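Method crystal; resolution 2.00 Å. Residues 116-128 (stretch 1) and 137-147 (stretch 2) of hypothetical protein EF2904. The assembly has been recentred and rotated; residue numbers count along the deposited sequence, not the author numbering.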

# COMPACT_ATOMS: atom_id res chain seq x y z
N THR A 116 8.74 -3.29 -3.93
CA THR A 116 8.18 -2.05 -3.38
C THR A 116 8.90 -0.82 -3.95
O THR A 116 8.26 0.20 -4.28
CB THR A 116 8.27 -2.05 -1.85
OG1 THR A 116 7.33 -3.02 -1.32
CG2 THR A 116 7.92 -0.64 -1.30
N LYS A 117 10.23 -0.90 -4.02
CA LYS A 117 11.02 0.18 -4.62
C LYS A 117 10.62 0.48 -6.09
O LYS A 117 10.44 1.65 -6.47
CB LYS A 117 12.51 -0.12 -4.47
CG LYS A 117 13.45 0.92 -5.08
CD LYS A 117 14.88 0.42 -5.03
CE LYS A 117 15.76 1.34 -5.86
NZ LYS A 117 17.22 1.12 -5.64
N MET A 118 10.48 -0.59 -6.90
CA MET A 118 9.98 -0.48 -8.28
C MET A 118 8.61 0.19 -8.36
O MET A 118 8.43 1.13 -9.15
CB MET A 118 9.85 -1.86 -8.95
CG MET A 118 11.16 -2.54 -9.23
SD MET A 118 11.06 -4.23 -9.90
CE MET A 118 12.70 -4.12 -10.51
N ILE A 119 7.65 -0.35 -7.60
CA ILE A 119 6.28 0.19 -7.52
C ILE A 119 6.27 1.69 -7.21
O ILE A 119 5.66 2.49 -7.92
CB ILE A 119 5.42 -0.62 -6.47
CG1 ILE A 119 5.24 -2.08 -6.90
CG2 ILE A 119 4.04 0.01 -6.21
CD1 ILE A 119 4.79 -2.25 -8.33
N LEU A 120 6.97 2.07 -6.15
CA LEU A 120 6.95 3.41 -5.62
C LEU A 120 7.50 4.38 -6.66
O LEU A 120 6.91 5.45 -6.89
CB LEU A 120 7.81 3.45 -4.36
CG LEU A 120 7.52 4.31 -3.15
CD1 LEU A 120 6.02 4.65 -2.96
CD2 LEU A 120 8.09 3.61 -1.93
N ASN A 121 8.61 4.01 -7.28
CA ASN A 121 9.25 4.87 -8.27
C ASN A 121 8.32 5.12 -9.47
O ASN A 121 8.36 6.18 -10.08
CB ASN A 121 10.60 4.30 -8.71
CG ASN A 121 11.73 4.78 -7.83
OD1 ASN A 121 12.18 4.08 -6.95
ND2 ASN A 121 12.17 6.01 -8.05
N SER A 122 7.47 4.14 -9.78
CA SER A 122 6.44 4.26 -10.81
C SER A 122 5.24 5.07 -10.32
O SER A 122 4.77 5.98 -11.02
CB SER A 122 5.99 2.87 -11.26
OG SER A 122 4.91 2.95 -12.16
N LEU A 123 4.72 4.76 -9.13
CA LEU A 123 3.66 5.58 -8.55
C LEU A 123 4.04 7.06 -8.56
O LEU A 123 3.17 7.92 -8.81
CB LEU A 123 3.28 5.12 -7.13
CG LEU A 123 2.54 3.77 -6.99
CD1 LEU A 123 2.36 3.35 -5.54
CD2 LEU A 123 1.20 3.79 -7.71
N ASN A 124 5.32 7.36 -8.33
CA ASN A 124 5.79 8.74 -8.20
C ASN A 124 6.49 9.33 -9.44
O ASN A 124 7.30 10.27 -9.33
CB ASN A 124 6.72 8.90 -6.98
CG ASN A 124 6.81 10.34 -6.51
OD1 ASN A 124 5.80 11.05 -6.44
ND2 ASN A 124 8.03 10.79 -6.19
N ARG A 125 6.16 8.79 -10.61
CA ARG A 125 6.82 9.22 -11.85
C ARG A 125 6.54 10.69 -12.16
O ARG A 125 7.38 11.37 -12.75
CB ARG A 125 6.41 8.32 -13.02
CG ARG A 125 4.93 8.39 -13.31
CD ARG A 125 4.49 7.43 -14.38
NE ARG A 125 3.08 7.66 -14.69
CZ ARG A 125 2.62 8.61 -15.51
NH1 ARG A 125 3.46 9.43 -16.14
NH2 ARG A 125 1.31 8.72 -15.70
N LYS A 126 5.36 11.18 -11.77
CA LYS A 126 4.95 12.58 -11.98
C LYS A 126 5.14 13.44 -10.72
O LYS A 126 4.86 14.65 -10.72
CB LYS A 126 3.48 12.65 -12.41
CG LYS A 126 3.19 12.37 -13.88
CD LYS A 126 1.67 12.20 -14.08
CE LYS A 126 1.21 12.73 -15.44
NZ LYS A 126 -0.28 12.97 -15.51
N GLY A 127 5.60 12.81 -9.63
CA GLY A 127 5.95 13.53 -8.43
C GLY A 127 4.76 14.07 -7.69
O GLY A 127 4.90 15.00 -6.90
N ASP A 128 3.59 13.50 -7.95
CA ASP A 128 2.39 13.89 -7.23
C ASP A 128 1.87 12.80 -6.29
O ASP A 128 0.75 12.90 -5.77
CB ASP A 128 1.28 14.29 -8.22
CG ASP A 128 0.99 13.21 -9.22
OD1 ASP A 128 1.67 12.16 -9.17
OD2 ASP A 128 0.07 13.41 -10.06
N GLU A 137 14.10 17.62 -8.17
CA GLU A 137 13.01 17.70 -9.12
C GLU A 137 11.75 17.13 -8.48
O GLU A 137 11.85 16.28 -7.59
CB GLU A 137 13.37 16.93 -10.40
CG GLU A 137 13.16 17.71 -11.70
CD GLU A 137 14.18 18.84 -11.86
OE1 GLU A 137 15.30 18.56 -12.34
OE2 GLU A 137 13.85 20.00 -11.52
N LYS A 138 10.59 17.61 -8.93
CA LYS A 138 9.32 17.26 -8.29
C LYS A 138 9.09 15.74 -8.26
O LYS A 138 8.55 15.21 -7.29
CB LYS A 138 8.15 17.99 -8.95
CG LYS A 138 6.77 17.54 -8.48
CD LYS A 138 5.66 18.47 -8.98
CE LYS A 138 4.28 17.88 -8.67
NZ LYS A 138 3.17 18.88 -8.83
N ASN A 139 9.52 15.07 -9.33
CA ASN A 139 9.37 13.61 -9.42
C ASN A 139 10.57 12.77 -8.91
O ASN A 139 10.60 11.54 -9.09
CB ASN A 139 8.97 13.20 -10.84
CG ASN A 139 10.06 13.49 -11.86
OD1 ASN A 139 11.14 14.00 -11.52
ND2 ASN A 139 9.78 13.15 -13.11
N PHE A 140 11.54 13.42 -8.27
CA PHE A 140 12.61 12.70 -7.57
C PHE A 140 12.06 11.76 -6.47
O PHE A 140 11.20 12.16 -5.69
CB PHE A 140 13.58 13.70 -6.97
CG PHE A 140 14.57 13.10 -5.99
CD1 PHE A 140 15.82 12.68 -6.43
CD2 PHE A 140 14.26 13.00 -4.64
CE1 PHE A 140 16.76 12.17 -5.54
CE2 PHE A 140 15.18 12.49 -3.74
CZ PHE A 140 16.44 12.07 -4.19
N THR A 141 12.57 10.53 -6.42
CA THR A 141 12.32 9.64 -5.29
C THR A 141 13.67 9.30 -4.67
O THR A 141 14.60 8.93 -5.39
CB THR A 141 11.62 8.35 -5.71
OG1 THR A 141 10.38 8.66 -6.35
CG2 THR A 141 11.34 7.49 -4.49
N ARG A 142 13.78 9.45 -3.36
CA ARG A 142 15.03 9.18 -2.66
C ARG A 142 15.47 7.71 -2.74
O ARG A 142 14.67 6.82 -3.12
CB ARG A 142 14.97 9.71 -1.21
CG ARG A 142 14.12 8.87 -0.23
CD ARG A 142 14.98 7.80 0.45
NE ARG A 142 15.63 8.38 1.59
CZ ARG A 142 16.67 7.92 2.26
NH1 ARG A 142 17.31 6.80 1.94
NH2 ARG A 142 17.07 8.64 3.29
N GLU A 143 16.74 7.46 -2.46
CA GLU A 143 17.32 6.11 -2.55
C GLU A 143 16.60 5.12 -1.63
O GLU A 143 16.25 5.46 -0.49
CB GLU A 143 18.82 6.13 -2.19
CG GLU A 143 19.69 6.99 -3.10
CD GLU A 143 21.16 7.07 -2.66
OE1 GLU A 143 21.53 6.46 -1.64
OE2 GLU A 143 21.93 7.75 -3.37
N MET A 144 16.38 3.90 -2.13
CA MET A 144 15.90 2.76 -1.33
C MET A 144 16.84 1.60 -1.60
O MET A 144 17.22 1.35 -2.75
CB MET A 144 14.46 2.36 -1.74
CG MET A 144 13.39 3.34 -1.23
SD MET A 144 11.74 2.95 -1.77
CE MET A 144 11.59 4.06 -3.15
N ILE A 145 17.23 0.89 -0.55
CA ILE A 145 17.97 -0.37 -0.70
C ILE A 145 16.94 -1.48 -0.89
O ILE A 145 16.27 -1.89 0.07
CB ILE A 145 18.88 -0.64 0.49
CG1 ILE A 145 19.94 0.46 0.59
CG2 ILE A 145 19.60 -2.00 0.35
CD1 ILE A 145 20.68 0.49 1.93
N GLY A 146 16.78 -1.91 -2.14
CA GLY A 146 15.86 -2.99 -2.48
C GLY A 146 16.46 -4.31 -2.00
O GLY A 146 17.63 -4.63 -2.32
N LEU A 147 15.68 -5.03 -1.20
CA LEU A 147 16.09 -6.30 -0.60
C LEU A 147 15.28 -7.48 -1.16
O LEU A 147 14.27 -7.28 -1.82
CB LEU A 147 15.88 -6.26 0.93
CG LEU A 147 16.63 -5.17 1.70
CD1 LEU A 147 16.20 -5.22 3.18
CD2 LEU A 147 18.18 -5.34 1.53
O HOH W 1 9.89 8.91 -9.20
O HOH W 2 7.92 13.58 -4.95

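Three direct hydrogen bonds join the two stretches, and each uses a side-chain nitrogen as donor. K117 extends across to stretch 2 with its four chi angles all t. Its NZ lies 2.9 Å from M144 O and donates a hydrogen bond to it. The pairing sets a charged ammonium against a backbone carbonyl, so it is not a salt bridge.

The second bond runs from N124 ND2 to T141 OG1, at 3.2 Å. The N-H...O angle is 173°, so the hydrogen points almost straight at the oxygen. In the third, the donor belongs to stretch 2. N139 ND2 donates to R125 O at 3.0 Å, with a more bent angle of 147°.

Two waters extend the polar network. Water 1 lies 2.7 Å from N139 O, 3.3 Å from N121 O and 2.9 Å from T141 OG1, and can bridge the stretches. It has more acceptors in reach than protons. Water 2 accepts from N124 ND2 at 3.1 Å and is placed to donate to K138 O, 2.9 Å away. N124 ND2 thus bonds T141 OG1 directly and can reach K138 O through water 2.

Residues 116-123 are helical, and N124 is the first residue to leave helical phi/psi. The helix bond from N124 N to L120 O, 2.9 Å, is still made. Stretch 2 begins with a type I turn from E137 to F140, closed by F140 N to E137 O at 3.0 Å. It then continues in extended conformation to a strand at 145-147. The two stretches run in opposite senses: by CA position K117 lies nearest G146, N121 nearest T141, and G127 nearest N139.

The backbones come closest at G127, whose CA is 3.6 Å from N139 CA. G127 CA also makes a CA-H...O contact with K138 O, at 3.3 Å. An ideal CB on G127 would lie 2.3 Å from K138 O and 2.7 Å from N139 N, and both would be clashes. Its phi of 72° also favours glycine. Absence of a side chain lets the turn sit directly against the loop.

Apolar packing centres on M144, which has the largest area covered by the other stretch, 102 Å². Its CA-to-CB bond points toward the helix. M144 SD meets L120 CD2 at 3.7 Å, and M144 CB lies 3.8 Å from K117 CG. The aliphatic part of K117 thus packs on the same residue whose carbonyl its NZ binds. T141 also points toward the helix and sits against N121.

At the other end, the long K138 side chain lies beside the loop, with K138 CE 3.9 Å from K126 O. N139 CB is 3.8 Å from K126 C. The contact buries 590 Å² in all, both sides summed.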